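Local coordinates for protein SusD homolog (Bacteroides thetaiotaomicron, PDB 3EHN) that binds a glycan carrying N-acetylglucosamine and galactose and, as a SusD-like outer-membrane lipoprotein, probably delivers such sugars for uptake by the bacterium, at residues Q33-P38 / G49-N54; S263-N268 / A328-V333; E269-A274 / F308-T313. All blocks are in the same frame, centred on the assembly; numbering follows the deposited sequence.

Contact 1 of 3, residues Q33-P38 / G49-N54; sequences QQRVIP and GNDLQN. With NDG (2-acetamido-2-deoxy-alpha-D-glucopyranose), chain C.
Asp51 and Leu52, side by side on helix 47-63, receive the ring of Pro38, the residue that follows Ile37 after helix 20-36 has ended. One turn of helix 47-63 thus meets the chain that leaves helix 20-36, a helix-to-loop packing within the largely helical SusD-like fold that buries 205 Å² in all. Asn50, just before the touching pair, turns away from 33-38 toward the bound 2-acetamido-2-deoxy-alpha-D-glucopyranose; its ND2 is hydrogen-bonded to Tyr267 OH and lies 3.4 Å from sugar O3. At Asp51 the methylene does the packing: CB sits 3.5 Å from Pro38 CB, the two side chains passing at a slant. Its CG stands anti to the carbonyl carbon (chi1 -78°), and the carboxylate extends beyond the proline, where OD1 bonds to Tyr90. The other oxygen, OD2, faces the edge of the Arg35 guanidinium, but at 4.3 Å from NH1 this is no direct salt bridge; a water in the guanidinium plane accepts from Arg35 NH1 and also lies within hydrogen-bonding distance of Asp51 OD2, bridging the two. Arg35 NE is held separately by Asn31. Leu52 adds the apolar half: its CB lies 4.0 Å from Pro38 CB, and the CD1 branch reaches Ile37 CG2 at 3.5 Å. Gln53 then points to the sugar again, OE1 accepting a weak hydrogen bond from sugar N2 at 3.2 Å. The segment 49-54 therefore has one side toward the sugar and another toward 33-38. Around it, helix 85-110 supplies Tyr90 to Asp51 and packs Gln98 against Arg35, while Leu339 and Trp341 of strand 339-342 lie against Ile37.

Contact 2 of 3, residues S263-N268 / A328-V333; sequences SVNEYN and ASRPKV. With NDG (2-acetamido-2-deoxy-alpha-D-glucopyranose), chain C.
Val264 and Arg330 each give up 72 Å² to this contact, in which the short helix 261-266 of the SusD-like fold is covered by the irregular chain 328-333. The turn at 263-266 is of the wider pi type. Val264 divides its two methyls between two neighbours: CG1 lies 3.9 Å from Arg330 CD, against the aliphatic shaft of the arginine, and CG2 meets Pro331 CG tip to tip at 3.8 Å. The first torsion of the valine (174°) sets CG1 anti to the backbone N and CG2 anti to the carbonyl carbon, which lets one side chain serve both partners. Arg330 stays extended from CG to NE and carries its guanidinium past the valine to the Asn265 amide. There Asn265 OD1 comes up at the guanidinium edge, with the amide plane turned 36° from that of the arginine, and accepts a weak hydrogen bond from NH1 at 3.2 Å. Arg330 is tied at its other end too, its backbone N being bonded to Thr293 OG1.

Asn265 is the third residue by buried area. Farther along, Tyr267 takes no part in the contact with 328-333 and offers its ring to 2-acetamido-2-deoxy-alpha-D-glucopyranose, whose C5 lies 3.6 Å above the ring plane over its centre, a carbohydrate-aromatic stack of CH-pi type. The same short piece of chain that packs on 328-333 thus also contributes to the sugar site. A water joins the two segments here as well: it donates to Asn265 O at 2.9 Å and lies in the guanidinium plane, weakly bonded to Arg330 NH1.

Contact 3 of 3, residues E269-A274 / F308-T313; sequences ETRMGA and FPVAPT. With NDG (2-acetamido-2-deoxy-alpha-D-glucopyranose), chain C.
An extended Met272, with CG anti to the backbone N (chi1 178°) and a bend only at chi3 (69°), swings its CE methyl against Pro309, 3.6 Å from Pro309 CB. On Val310 the first torsion (173°) places CG2 anti to the carbonyl carbon, where it meets Arg271 CB at 3.5 Å. Between these side chains lies a single beta bridge, Gly273 with Val310, joining the end of strand 270-272 to the irregular segment 308-313. Its two bonds are unequal: Val310 N donates almost straight to Met272 O at 2.9 Å, whereas Ala274 N reaches Val310 O only weakly. Gly273 is also the N-cap of helix 274-282, so the bridge joins 308-313 to the helix start as well as to the strand.

Arg271 touches only through CB and CG; its guanidinium leads away from 308-313, and NH1 bonds to Thr270 O from above the carbonyl plane. Val264 O and Ala325 O grip NH1 and NE in turn. Glu269, at the start of the segment, takes no part in the bridge but binds 2-acetamido-2-deoxy-alpha-D-glucopyranose, whose O1 donates to Glu269 OE2. Trp277 of helix 274-282 covers Met272 and Pro309. Beyond the bridge, Ala274 CB rests 3.7 Å from Pro312 CD.

From the N terminus, contact 1 closes first, tying the chain just after helix 20-36 to helix 47-63 across a short connection. It is complete before contact 2 opens at helix 261-266, so the two are in series. Contact 2 closes a much longer loop, and contact 3 is nested within it, joining strand 270-272 and the start of helix 274-282 to 308-313. Contacts 2 and 3 share a backbone link, Met272 N with Ser329 O. Contact 1 reaches both: Asn50 meets Tyr267, and Gln53 meets Ser263 and Glu269. One segment of each contact also borders the same sugar: 49-54, 263-268 and 269-274.

Contact 1 of 3, residues Q33-P38 / G49-N54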
loop_
_atom_site.group_PDB
_atom_site.type_symbol
_atom_site.label_atom_id
_atom_site.label_comp_id
_atom_site.label_asym_id
_atom_site.label_seq_id
_atom_site.Cartn_x
_atom_site.Cartn_y
_atom_site.Cartn_z
ATOM N N GLN A 33 15.109 -5.772 -4.395
ATOM C CA GLN A 33 14.715 -4.540 -3.734
ATOM C C GLN A 33 13.917 -3.605 -4.621
ATOM O O GLN A 33 12.974 -2.966 -4.164
ATOM C CB GLN A 33 15.946 -3.825 -3.199
ATOM C CG GLN A 33 16.563 -4.548 -2.020
ATOM C CD GLN A 33 17.918 -4.015 -1.681
ATOM O OE1 GLN A 33 18.062 -2.887 -1.209
ATOM N NE2 GLN A 33 18.936 -4.818 -1.939
ATOM N N GLN A 34 14.283 -3.526 -5.894
ATOM C CA GLN A 34 13.584 -2.649 -6.820
ATOM C C GLN A 34 12.203 -3.154 -7.233
ATOM O O GLN A 34 11.362 -2.370 -7.694
ATOM C CB GLN A 34 14.457 -2.412 -8.044
ATOM C CG GLN A 34 15.757 -1.753 -7.669
ATOM C CD GLN A 34 16.704 -1.639 -8.823
ATOM O OE1 GLN A 34 16.427 -0.938 -9.799
ATOM N NE2 GLN A 34 17.836 -2.328 -8.729
ATOM N N ARG A 35 11.965 -4.450 -7.037
ATOM C CA ARG A 35 10.690 -5.056 -7.384
ATOM C C ARG A 35 9.587 -4.925 -6.342
ATOM O O ARG A 35 8.410 -4.950 -6.702
ATOM C CB ARG A 35 10.869 -6.540 -7.694
ATOM C CG ARG A 35 11.806 -6.822 -8.842
ATOM C CD ARG A 35 11.284 -6.261 -10.140
ATOM N NE ARG A 35 12.277 -6.403 -11.197
ATOM C CZ ARG A 35 12.029 -6.213 -12.489
ATOM N NH1 ARG A 35 10.814 -5.869 -12.906
ATOM N NH2 ARG A 35 13.001 -6.380 -13.368
ATOM N N VAL A 36 9.939 -4.812 -5.063
ATOM C CA VAL A 36 8.907 -4.702 -4.026
ATOM C C VAL A 36 7.852 -3.681 -4.456
ATOM O O VAL A 36 6.663 -3.984 -4.490
ATOM C CB VAL A 36 9.505 -4.308 -2.671
ATOM C CG1 VAL A 36 8.402 -4.189 -1.642
ATOM C CG2 VAL A 36 10.488 -5.363 -2.231
ATOM N N ILE A 37 8.293 -2.468 -4.762
ATOM C CA ILE A 37 7.408 -1.428 -5.282
ATOM C C ILE A 37 8.198 -0.905 -6.472
ATOM O O ILE A 37 9.227 -0.250 -6.304
ATOM C CB ILE A 37 7.143 -0.294 -4.280
ATOM C CG1 ILE A 37 6.569 -0.873 -2.982
ATOM C CG2 ILE A 37 6.124 0.685 -4.870
ATOM C CD1 ILE A 37 6.181 0.172 -1.950
ATOM N N PRO A 38 7.734 -1.220 -7.695
ATOM C CA PRO A 38 8.307 -0.857 -8.993
ATOM C C PRO A 38 9.124 0.426 -9.017
ATOM O O PRO A 38 8.598 1.515 -8.818
ATOM C CB PRO A 38 7.082 -0.790 -9.880
ATOM C CG PRO A 38 6.299 -1.916 -9.383
ATOM C CD PRO A 38 6.367 -1.733 -7.881
ATOM N N GLY A 49 7.979 2.995 -14.302
ATOM C CA GLY A 49 6.834 3.862 -14.075
ATOM C C GLY A 49 5.554 3.226 -14.584
ATOM O O GLY A 49 4.475 3.429 -14.027
ATOM N N ASN A 50 5.678 2.455 -15.660
ATOM C CA ASN A 50 4.543 1.750 -16.249
ATOM C C ASN A 50 4.098 0.665 -15.279
ATOM O O ASN A 50 2.923 0.314 -15.226
ATOM C CB ASN A 50 4.943 1.109 -17.582
ATOM C CG ASN A 50 5.113 2.128 -18.692
ATOM O OD1 ASN A 50 5.768 1.863 -19.699
ATOM N ND2 ASN A 50 4.508 3.297 -18.521
ATOM N N ASP A 51 5.060 0.140 -14.520
ATOM C CA ASP A 51 4.814 -0.901 -13.532
ATOM C C ASP A 51 4.175 -0.299 -12.285
ATOM O O ASP A 51 3.208 -0.845 -11.740
ATOM C CB ASP A 51 6.130 -1.585 -13.154
ATOM C CG ASP A 51 6.605 -2.586 -14.201
ATOM O OD1 ASP A 51 6.368 -2.378 -15.409
ATOM O OD2 ASP A 51 7.245 -3.584 -13.813
ATOM N N LEU A 52 4.717 0.823 -11.829
ATOM C CA LEU A 52 4.190 1.482 -10.644
ATOM C C LEU A 52 2.785 1.980 -10.950
ATOM O O LEU A 52 1.938 2.123 -10.062
ATOM C CB LEU A 52 5.070 2.670 -10.251
ATOM C CG LEU A 52 4.664 3.308 -8.923
ATOM C CD1 LEU A 52 4.961 2.337 -7.785
ATOM C CD2 LEU A 52 5.417 4.590 -8.724
ATOM N N GLN A 53 2.546 2.246 -12.223
ATOM C CA GLN A 53 1.258 2.733 -12.655
ATOM C C GLN A 53 0.204 1.628 -12.497
ATOM O O GLN A 53 -0.913 1.875 -12.028
ATOM C CB GLN A 53 1.378 3.191 -14.106
ATOM C CG GLN A 53 0.291 4.114 -14.555
ATOM C CD GLN A 53 0.525 4.628 -15.953
ATOM O OE1 GLN A 53 0.734 3.851 -16.889
ATOM N NE2 GLN A 53 0.484 5.946 -16.110
ATOM N N ASN A 54 0.580 0.408 -12.864
ATOM C CA ASN A 54 -0.299 -0.755 -12.785
ATOM C C ASN A 54 -0.564 -1.231 -11.360
ATOM O O ASN A 54 -1.628 -1.753 -11.070
ATOM C CB ASN A 54 0.302 -1.895 -13.610
ATOM C CG ASN A 54 -0.458 -3.200 -13.465
ATOM O OD1 ASN A 54 -0.035 -4.105 -12.752
ATOM N ND2 ASN A 54 -1.584 -3.301 -14.145
HETATM C C1 NDG C . -0.224 5.667 -20.724
HETATM C C2 NDG C . 0.047 4.167 -20.891
HETATM C C3 NDG C . 1.600 4.048 -20.835
HETATM C C4 NDG C . 2.201 4.798 -22.009
HETATM C C5 NDG C . 1.749 6.317 -21.974
HETATM C C6 NDG C . 2.437 7.161 -23.090
HETATM C C7 NDG C . -1.087 2.305 -19.646
HETATM C C8 NDG C . -0.246 1.047 -19.389
HETATM O O5 NDG C . 0.342 6.538 -21.743
HETATM O O3 NDG C . 2.138 2.732 -20.874
HETATM O O4 NDG C . 3.691 4.808 -22.164
HETATM O O6 NDG C . 1.729 8.403 -23.170
HETATM O O7 NDG C . -2.267 2.204 -19.942
HETATM N N2 NDG C . -0.512 3.485 -19.856
HETATM O O1 NDG C . -1.570 6.081 -20.616
HETATM O O HOH W 1 8.396 -5.206 -12.149
#

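Contact 2 of 3, residues S263-N268 / A328-V333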
loop_
_atom_site.group_PDB
_atom_site.type_symbol
_atom_site.label_atom_id
_atom_site.label_comp_id
_atom_site.label_asym_id
_atom_site.label_seq_id
_atom_site.Cartn_x
_atom_site.Cartn_y
_atom_site.Cartn_z
ATOM N N SER A 263 4.293 8.733 -15.025
ATOM C CA SER A 263 2.868 8.999 -15.045
ATOM C C SER A 263 2.470 10.405 -14.600
ATOM O O SER A 263 1.418 10.900 -15.003
ATOM C CB SER A 263 2.141 7.965 -14.187
ATOM O OG SER A 263 0.742 8.072 -14.344
ATOM N N VAL A 264 3.282 11.059 -13.778
ATOM C CA VAL A 264 2.912 12.394 -13.328
ATOM C C VAL A 264 3.300 13.497 -14.296
ATOM O O VAL A 264 2.469 14.333 -14.635
ATOM C CB VAL A 264 3.504 12.725 -11.940
ATOM C CG1 VAL A 264 3.223 14.177 -11.587
ATOM C CG2 VAL A 264 2.888 11.820 -10.893
ATOM N N ASN A 265 4.543 13.496 -14.764
ATOM C CA ASN A 265 4.981 14.551 -15.669
ATOM C C ASN A 265 5.008 14.237 -17.160
ATOM O O ASN A 265 4.646 15.085 -17.976
ATOM C CB ASN A 265 6.343 15.063 -15.221
ATOM C CG ASN A 265 6.314 15.567 -13.800
ATOM O OD1 ASN A 265 5.405 16.306 -13.416
ATOM N ND2 ASN A 265 7.301 15.172 -13.005
ATOM N N GLU A 266 5.425 13.034 -17.526
ATOM C CA GLU A 266 5.488 12.684 -18.933
ATOM C C GLU A 266 4.102 12.406 -19.520
ATOM O O GLU A 266 3.743 12.978 -20.549
ATOM C CB GLU A 266 6.390 11.470 -19.122
ATOM C CG GLU A 266 7.698 11.556 -18.345
ATOM C CD GLU A 266 8.684 12.558 -18.930
ATOM O OE1 GLU A 266 9.149 12.336 -20.069
ATOM O OE2 GLU A 266 8.997 13.561 -18.251
ATOM N N TYR A 267 3.322 11.542 -18.872
ATOM C CA TYR A 267 1.988 11.205 -19.376
ATOM C C TYR A 267 0.900 12.162 -18.895
ATOM O O TYR A 267 -0.216 12.160 -19.425
ATOM C CB TYR A 267 1.585 9.791 -18.960
ATOM C CG TYR A 267 2.665 8.744 -19.069
ATOM C CD1 TYR A 267 3.683 8.845 -20.012
ATOM C CD2 TYR A 267 2.626 7.606 -18.262
ATOM C CE1 TYR A 267 4.637 7.829 -20.152
ATOM C CE2 TYR A 267 3.572 6.588 -18.397
ATOM C CZ TYR A 267 4.570 6.706 -19.344
ATOM O OH TYR A 267 5.482 5.688 -19.484
ATOM N N ASN A 268 1.221 12.967 -17.887
ATOM C CA ASN A 268 0.254 13.905 -17.342
ATOM C C ASN A 268 -1.060 13.185 -17.011
ATOM O O ASN A 268 -2.147 13.690 -17.315
ATOM C CB ASN A 268 -0.013 15.040 -18.345
ATOM C CG ASN A 268 1.223 15.886 -18.620
ATOM O OD1 ASN A 268 1.752 15.888 -19.738
ATOM N ND2 ASN A 268 1.688 16.610 -17.600
ATOM N N ALA A 328 -4.167 20.131 -12.796
ATOM C CA ALA A 328 -4.721 19.916 -11.465
ATOM C C ALA A 328 -3.511 19.710 -10.558
ATOM O O ALA A 328 -2.375 19.683 -11.040
ATOM C CB ALA A 328 -5.600 18.681 -11.460
ATOM N N SER A 329 -3.732 19.566 -9.257
ATOM C CA SER A 329 -2.608 19.370 -8.340
ATOM C C SER A 329 -1.863 18.058 -8.597
ATOM O O SER A 329 -2.470 17.038 -8.933
ATOM C CB SER A 329 -3.092 19.399 -6.889
ATOM O OG SER A 329 -3.685 20.648 -6.576
ATOM N N ARG A 330 -0.544 18.093 -8.440
ATOM C CA ARG A 330 0.271 16.902 -8.640
ATOM C C ARG A 330 0.987 16.532 -7.353
ATOM O O ARG A 330 1.282 17.392 -6.522
ATOM C CB ARG A 330 1.348 17.128 -9.704
ATOM C CG ARG A 330 0.919 17.974 -10.869
ATOM C CD ARG A 330 1.891 17.857 -12.031
ATOM N NE ARG A 330 1.510 18.777 -13.096
ATOM C CZ ARG A 330 2.001 18.751 -14.328
ATOM N NH1 ARG A 330 2.903 17.838 -14.672
ATOM N NH2 ARG A 330 1.593 19.654 -15.212
ATOM N N PRO A 331 1.257 15.239 -7.157
ATOM C CA PRO A 331 1.961 14.881 -5.934
ATOM C C PRO A 331 3.371 15.447 -6.086
ATOM O O PRO A 331 3.933 15.377 -7.176
ATOM C CB PRO A 331 1.931 13.351 -5.966
ATOM C CG PRO A 331 1.915 13.040 -7.392
ATOM C CD PRO A 331 0.931 14.040 -7.941
ATOM N N LYS A 332 3.930 16.037 -5.033
ATOM C CA LYS A 332 5.287 16.578 -5.122
ATOM C C LYS A 332 6.259 15.415 -5.235
ATOM O O LYS A 332 6.270 14.534 -4.391
ATOM C CB LYS A 332 5.631 17.417 -3.884
ATOM C CG LYS A 332 4.944 18.749 -3.880
ATOM C CD LYS A 332 5.365 19.652 -2.744
ATOM C CE LYS A 332 4.557 20.948 -2.823
ATOM N NZ LYS A 332 4.888 21.942 -1.773
ATOM N N VAL A 333 7.083 15.399 -6.272
ATOM C CA VAL A 333 8.013 14.295 -6.412
ATOM C C VAL A 333 9.049 14.548 -7.491
ATOM O O VAL A 333 8.775 15.218 -8.480
ATOM C CB VAL A 333 7.242 12.986 -6.744
ATOM C CG1 VAL A 333 6.479 13.158 -8.027
ATOM C CG2 VAL A 333 8.197 11.809 -6.866
HETATM C C1 NDG C . -0.224 5.667 -20.724
HETATM C C2 NDG C . 0.047 4.167 -20.891
HETATM C C3 NDG C . 1.600 4.048 -20.835
HETATM C C4 NDG C . 2.201 4.798 -22.009
HETATM C C5 NDG C . 1.749 6.317 -21.974
HETATM C C6 NDG C . 2.437 7.161 -23.090
HETATM C C7 NDG C . -1.087 2.305 -19.646
HETATM C C8 NDG C . -0.246 1.047 -19.389
HETATM O O5 NDG C . 0.342 6.538 -21.743
HETATM O O3 NDG C . 2.138 2.732 -20.874
HETATM O O4 NDG C . 3.691 4.808 -22.164
HETATM O O6 NDG C . 1.729 8.403 -23.170
HETATM O O7 NDG C . -2.267 2.204 -19.942
HETATM N N2 NDG C . -0.512 3.485 -19.856
HETATM O O1 NDG C . -1.570 6.081 -20.616
HETATM O O HOH W 2 4.268 17.954 -17.775
#

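Contact 3 of 3, residues E269-A274 / F308-T313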
loop_
_atom_site.group_PDB
_atom_site.type_symbol
_atom_site.label_atom_id
_atom_site.label_comp_id
_atom_site.label_asym_id
_atom_site.label_seq_id
_atom_site.Cartn_x
_atom_site.Cartn_y
_atom_site.Cartn_z
ATOM N N GLU A 269 -0.963 12.015 -16.380
ATOM C CA GLU A 269 -2.157 11.254 -16.032
ATOM C C GLU A 269 -2.430 11.111 -14.525
ATOM O O GLU A 269 -3.574 10.930 -14.119
ATOM C CB GLU A 269 -2.086 9.865 -16.657
ATOM C CG GLU A 269 -1.690 9.842 -18.118
ATOM C CD GLU A 269 -1.763 8.443 -18.698
ATOM O OE1 GLU A 269 -1.135 7.524 -18.127
ATOM O OE2 GLU A 269 -2.454 8.257 -19.726
ATOM N N THR A 270 -1.395 11.183 -13.696
ATOM C CA THR A 270 -1.593 11.049 -12.257
ATOM C C THR A 270 -1.704 12.402 -11.553
ATOM O O THR A 270 -0.818 13.246 -11.650
ATOM C CB THR A 270 -0.459 10.210 -11.635
ATOM O OG1 THR A 270 -0.444 8.934 -12.267
ATOM C CG2 THR A 270 -0.670 9.998 -10.142
ATOM N N ARG A 271 -2.806 12.606 -10.843
ATOM C CA ARG A 271 -3.028 13.860 -10.140
ATOM C C ARG A 271 -3.468 13.553 -8.728
ATOM O O ARG A 271 -3.697 12.389 -8.390
ATOM C CB ARG A 271 -4.109 14.685 -10.852
ATOM C CG ARG A 271 -3.732 15.142 -12.242
ATOM C CD ARG A 271 -2.521 16.048 -12.186
ATOM N NE ARG A 271 -2.019 16.381 -13.515
ATOM C CZ ARG A 271 -0.854 15.970 -14.005
ATOM N NH1 ARG A 271 -0.061 15.207 -13.275
ATOM N NH2 ARG A 271 -0.483 16.320 -15.226
ATOM N N MET A 272 -3.577 14.598 -7.910
ATOM C CA MET A 272 -4.020 14.460 -6.523
ATOM C C MET A 272 -5.446 13.862 -6.511
ATOM O O MET A 272 -6.295 14.241 -7.330
ATOM C CB MET A 272 -3.995 15.834 -5.845
ATOM C CG MET A 272 -4.469 15.850 -4.415
ATOM S SD MET A 272 -4.411 17.525 -3.693
ATOM C CE MET A 272 -5.701 18.347 -4.591
ATOM N N GLY A 273 -5.691 12.912 -5.604
ATOM C CA GLY A 273 -6.997 12.271 -5.508
ATOM C C GLY A 273 -8.026 13.068 -4.716
ATOM O O GLY A 273 -7.686 13.789 -3.776
ATOM N N ALA A 274 -9.294 12.938 -5.086
ATOM C CA ALA A 274 -10.359 13.661 -4.406
ATOM C C ALA A 274 -10.535 13.242 -2.948
ATOM O O ALA A 274 -10.852 14.063 -2.091
ATOM C CB ALA A 274 -11.652 13.469 -5.158
ATOM N N PHE A 308 -6.650 21.681 -6.521
ATOM C CA PHE A 308 -7.729 21.054 -7.278
ATOM C C PHE A 308 -7.415 19.586 -7.505
ATOM O O PHE A 308 -6.419 19.250 -8.144
ATOM C CB PHE A 308 -7.895 21.731 -8.642
ATOM C CG PHE A 308 -7.772 23.226 -8.601
ATOM C CD1 PHE A 308 -7.078 23.900 -9.595
ATOM C CD2 PHE A 308 -8.326 23.958 -7.560
ATOM C CE1 PHE A 308 -6.931 25.283 -9.553
ATOM C CE2 PHE A 308 -8.184 25.347 -7.508
ATOM C CZ PHE A 308 -7.483 26.010 -8.507
ATOM N N PRO A 309 -8.272 18.692 -7.000
ATOM C CA PRO A 309 -8.080 17.254 -7.151
ATOM C C PRO A 309 -8.893 16.713 -8.308
ATOM O O PRO A 309 -9.799 17.368 -8.797
ATOM C CB PRO A 309 -8.610 16.725 -5.846
ATOM C CG PRO A 309 -9.853 17.546 -5.719
ATOM C CD PRO A 309 -9.363 18.955 -6.047
ATOM N N VAL A 310 -8.563 15.504 -8.728
ATOM C CA VAL A 310 -9.287 14.833 -9.785
ATOM C C VAL A 310 -10.105 13.741 -9.075
ATOM O O VAL A 310 -9.636 13.128 -8.114
ATOM C CB VAL A 310 -8.302 14.217 -10.786
ATOM C CG1 VAL A 310 -9.040 13.359 -11.814
ATOM C CG2 VAL A 310 -7.526 15.330 -11.459
ATOM N N ALA A 311 -11.329 13.511 -9.529
ATOM C CA ALA A 311 -12.179 12.504 -8.906
ATOM C C ALA A 311 -11.712 11.068 -9.152
ATOM O O ALA A 311 -11.012 10.782 -10.121
ATOM C CB ALA A 311 -13.612 12.665 -9.393
ATOM N N PRO A 312 -12.088 10.148 -8.260
ATOM C CA PRO A 312 -11.689 8.752 -8.424
ATOM C C PRO A 312 -12.362 8.059 -9.604
ATOM O O PRO A 312 -13.440 8.456 -10.037
ATOM C CB PRO A 312 -12.049 8.121 -7.076
ATOM C CG PRO A 312 -13.141 9.010 -6.551
ATOM C CD PRO A 312 -12.660 10.380 -6.924
ATOM N N THR A 313 -11.709 7.013 -10.106
ATOM C CA THR A 313 -12.193 6.252 -11.247
ATOM C C THR A 313 -12.882 7.192 -12.229
ATOM O O THR A 313 -14.070 7.057 -12.549
ATOM C CB THR A 313 -13.149 5.141 -10.806
ATOM O OG1 THR A 313 -12.555 4.411 -9.720
ATOM C CG2 THR A 313 -13.413 4.181 -11.973
HETATM C C1 NDG C . -0.224 5.667 -20.724
HETATM C C2 NDG C . 0.047 4.167 -20.891
HETATM C C3 NDG C . 1.600 4.048 -20.835
HETATM C C4 NDG C . 2.201 4.798 -22.009
HETATM C C5 NDG C . 1.749 6.317 -21.974
HETATM C C6 NDG C . 2.437 7.161 -23.090
HETATM C C7 NDG C . -1.087 2.305 -19.646
HETATM C C8 NDG C . -0.246 1.047 -19.389
HETATM O O5 NDG C . 0.342 6.538 -21.743
HETATM O O3 NDG C . 2.138 2.732 -20.874
HETATM O O4 NDG C . 3.691 4.808 -22.164
HETATM O O6 NDG C . 1.729 8.403 -23.170
HETATM O O7 NDG C . -2.267 2.204 -19.942
HETATM N N2 NDG C . -0.512 3.485 -19.856
HETATM O O1 NDG C . -1.570 6.081 -20.616
#